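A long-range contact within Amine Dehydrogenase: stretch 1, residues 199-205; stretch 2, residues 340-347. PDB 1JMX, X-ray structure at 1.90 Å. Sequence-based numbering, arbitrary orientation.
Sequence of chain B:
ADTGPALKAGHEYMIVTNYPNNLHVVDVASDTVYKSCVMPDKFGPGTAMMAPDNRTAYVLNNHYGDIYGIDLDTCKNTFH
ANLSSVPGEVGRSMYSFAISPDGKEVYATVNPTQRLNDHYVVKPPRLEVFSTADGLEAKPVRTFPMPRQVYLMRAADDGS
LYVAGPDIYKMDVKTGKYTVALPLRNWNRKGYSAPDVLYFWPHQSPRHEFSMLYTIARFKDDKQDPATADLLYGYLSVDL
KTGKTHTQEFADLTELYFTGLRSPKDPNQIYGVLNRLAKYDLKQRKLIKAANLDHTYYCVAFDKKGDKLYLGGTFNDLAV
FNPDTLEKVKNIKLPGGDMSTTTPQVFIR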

# COMPACT_ATOMS: atom_id res chain seq x y z
N TYR B 199 -6.09 13.42 -13.93
CA TYR B 199 -5.36 14.61 -14.35
C TYR B 199 -5.36 15.70 -13.29
O TYR B 199 -6.42 16.17 -12.88
CB TYR B 199 -5.96 15.14 -15.65
CG TYR B 199 -4.95 15.47 -16.71
CD1 TYR B 199 -4.36 14.47 -17.48
CD2 TYR B 199 -4.57 16.79 -16.95
CE1 TYR B 199 -3.42 14.77 -18.45
CE2 TYR B 199 -3.64 17.10 -17.93
CZ TYR B 199 -3.07 16.08 -18.67
OH TYR B 199 -2.15 16.38 -19.64
N PHE B 200 -4.17 16.09 -12.85
CA PHE B 200 -4.01 17.12 -11.83
C PHE B 200 -3.17 18.27 -12.36
O PHE B 200 -2.62 19.05 -11.59
CB PHE B 200 -3.32 16.54 -10.60
CG PHE B 200 -4.03 15.36 -10.01
CD1 PHE B 200 -5.42 15.37 -9.86
CD2 PHE B 200 -3.32 14.23 -9.64
CE1 PHE B 200 -6.08 14.27 -9.35
CE2 PHE B 200 -3.97 13.13 -9.12
CZ PHE B 200 -5.35 13.14 -8.98
N TRP B 201 -3.10 18.39 -13.68
CA TRP B 201 -2.29 19.43 -14.29
C TRP B 201 -3.09 20.34 -15.23
O TRP B 201 -3.32 20.00 -16.39
CB TRP B 201 -1.10 18.78 -15.02
CG TRP B 201 -0.30 17.80 -14.13
CD1 TRP B 201 0.76 18.10 -13.33
CD2 TRP B 201 -0.53 16.38 -13.97
NE1 TRP B 201 1.20 16.97 -12.68
CE2 TRP B 201 0.43 15.91 -13.05
CE3 TRP B 201 -1.46 15.47 -14.51
CZ2 TRP B 201 0.49 14.56 -12.65
CZ3 TRP B 201 -1.39 14.14 -14.11
CH2 TRP B 201 -0.43 13.70 -13.20
N PRO B 202 -3.57 21.49 -14.72
CA PRO B 202 -4.34 22.44 -15.52
C PRO B 202 -3.38 23.29 -16.36
O PRO B 202 -3.00 24.41 -15.97
CB PRO B 202 -5.05 23.28 -14.45
CG PRO B 202 -4.03 23.34 -13.36
CD PRO B 202 -3.50 21.92 -13.31
N HIS B 203 -2.95 22.74 -17.50
CA HIS B 203 -2.03 23.43 -18.39
C HIS B 203 -2.62 24.71 -18.96
O HIS B 203 -3.77 24.75 -19.40
CB HIS B 203 -1.66 22.56 -19.60
CG HIS B 203 -1.32 21.14 -19.28
ND1 HIS B 203 -0.10 20.76 -18.77
CD2 HIS B 203 -2.01 19.99 -19.48
CE1 HIS B 203 -0.05 19.44 -18.67
NE2 HIS B 203 -1.20 18.96 -19.10
N GLN B 204 -1.82 25.77 -18.94
CA GLN B 204 -2.21 27.04 -19.53
C GLN B 204 -1.33 27.08 -20.78
O GLN B 204 -0.33 27.78 -20.84
CB GLN B 204 -1.92 28.21 -18.58
CG GLN B 204 -2.83 28.23 -17.36
CD GLN B 204 -2.68 29.49 -16.53
OE1 GLN B 204 -1.57 29.89 -16.18
NE2 GLN B 204 -3.80 30.12 -16.19
N SER B 205 -1.70 26.25 -21.76
CA SER B 205 -0.94 26.12 -23.00
C SER B 205 -1.23 27.19 -24.05
O SER B 205 -2.29 27.82 -24.03
CB SER B 205 -1.17 24.74 -23.61
OG SER B 205 -2.51 24.59 -24.04
N SER B 340 7.23 17.71 -7.13
CA SER B 340 6.07 16.88 -6.87
C SER B 340 5.00 17.02 -7.98
O SER B 340 5.34 16.94 -9.16
CB SER B 340 5.50 17.18 -5.49
OG SER B 340 4.58 16.17 -5.13
N THR B 341 3.75 17.27 -7.61
CA THR B 341 2.67 17.39 -8.61
C THR B 341 2.46 18.77 -9.23
O THR B 341 1.42 19.01 -9.83
CB THR B 341 1.31 16.89 -8.06
OG1 THR B 341 0.89 17.74 -6.98
CG2 THR B 341 1.42 15.45 -7.58
N THR B 342 3.44 19.65 -9.09
CA THR B 342 3.36 21.01 -9.64
C THR B 342 3.21 21.01 -11.17
O THR B 342 3.67 20.09 -11.85
CB THR B 342 4.63 21.82 -9.28
OG1 THR B 342 4.40 23.20 -9.54
CG2 THR B 342 5.81 21.37 -10.12
N THR B 343 2.56 22.04 -11.70
CA THR B 343 2.40 22.17 -13.15
C THR B 343 3.06 23.44 -13.70
O THR B 343 2.71 24.56 -13.31
CB THR B 343 0.89 22.02 -13.62
OG1 THR B 343 0.71 22.60 -14.91
CG2 THR B 343 -0.05 22.63 -12.67
N PRO B 344 4.12 23.27 -14.52
CA PRO B 344 4.87 24.36 -15.14
C PRO B 344 3.95 25.20 -16.02
O PRO B 344 3.33 24.69 -16.94
CB PRO B 344 5.91 23.61 -15.98
CG PRO B 344 6.15 22.38 -15.17
CD PRO B 344 4.75 21.98 -14.82
N GLN B 345 3.91 26.50 -15.74
CA GLN B 345 3.04 27.44 -16.45
C GLN B 345 3.84 28.50 -17.24
O GLN B 345 4.62 29.26 -16.65
CB GLN B 345 2.13 28.10 -15.42
CG GLN B 345 0.65 27.99 -15.67
CD GLN B 345 0.15 26.58 -15.86
OE1 GLN B 345 -0.42 25.98 -14.95
NE2 GLN B 345 0.28 26.08 -17.07
N VAL B 346 3.62 28.56 -18.55
CA VAL B 346 4.31 29.50 -19.44
C VAL B 346 3.44 30.71 -19.83
O VAL B 346 2.26 30.56 -20.16
CB VAL B 346 4.82 28.76 -20.72
CG1 VAL B 346 5.63 29.70 -21.61
CG2 VAL B 346 5.68 27.57 -20.34
N PHE B 347 4.03 31.91 -19.79
CA PHE B 347 3.32 33.15 -20.12
C PHE B 347 4.26 34.25 -20.60
O PHE B 347 5.46 34.19 -20.34
CB PHE B 347 2.55 33.67 -18.90
CG PHE B 347 3.43 34.13 -17.77
CD1 PHE B 347 3.75 35.48 -17.62
CD2 PHE B 347 3.97 33.22 -16.86
CE1 PHE B 347 4.60 35.91 -16.60
CE2 PHE B 347 4.82 33.64 -15.84
CZ PHE B 347 5.13 34.98 -15.71
O HOH W 1 -0.73 20.24 -10.43
O HOH W 2 3.98 17.45 -11.75
O HOH W 3 2.05 22.67 -18.22
O HOH W 4 0.46 30.75 -17.95

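The two stretches run nearly parallel, 5° apart end to end, yet no clear direct hydrogen bond crosses between them. The contact, 395 Å² counted over both sides, relies instead on packed side chains and on four waters that join the two stretches.

Gln345 covers the most surface. Its CA-to-CB bond points sideways, and the long side chain, with chi1 off the wells at -124°, brings its amide to the backbone of the other stretch. The amide is probably turned over in the model, so its 2.8 Å approach from NE2 to Gln204 N and 3.2 Å approach from OE1 to Pro202 O may be hydrogen bonds once it is turned back. An amide suits this place because it can offer both a donor and an acceptor to an irregular backbone without bringing charge into a buried site.

Thr343 points toward stretch 1 and supplies a compact, partly apolar surface. Its CG2 lies 3.6 Å from Pro202 CD, a methyl against a rigid ring, while its CB sits 3.9 Å from Trp201 CD1, at the edge of the indole near its plane.

Gln204, partly exposed, points back toward stretch 2. Its OE1 comes within 3.0 Å of Gln345 CG and accepts from water 4 at 2.8 Å; the same water donates to Val346 O at 2.9 Å.

The other waters also bridge the stretches. Water 1 lies between two backbone carbonyls and donates to both, Phe200 O and Thr341 O, at 2.5 Å each. Waters 2 and 3 link a side chain to a carbonyl. Water 2 accepts from Trp201 NE1 at 3.0 Å and donates to Thr342 O at 2.7 Å, so the buried indole nitrogen is satisfied. Water 3 links His203 ND1, 2.9 Å away, to Pro344 O at 2.7 Å, although His203 CB points away; its NE2 is hydrogen-bonded to Tyr199 OH at 2.8 Å.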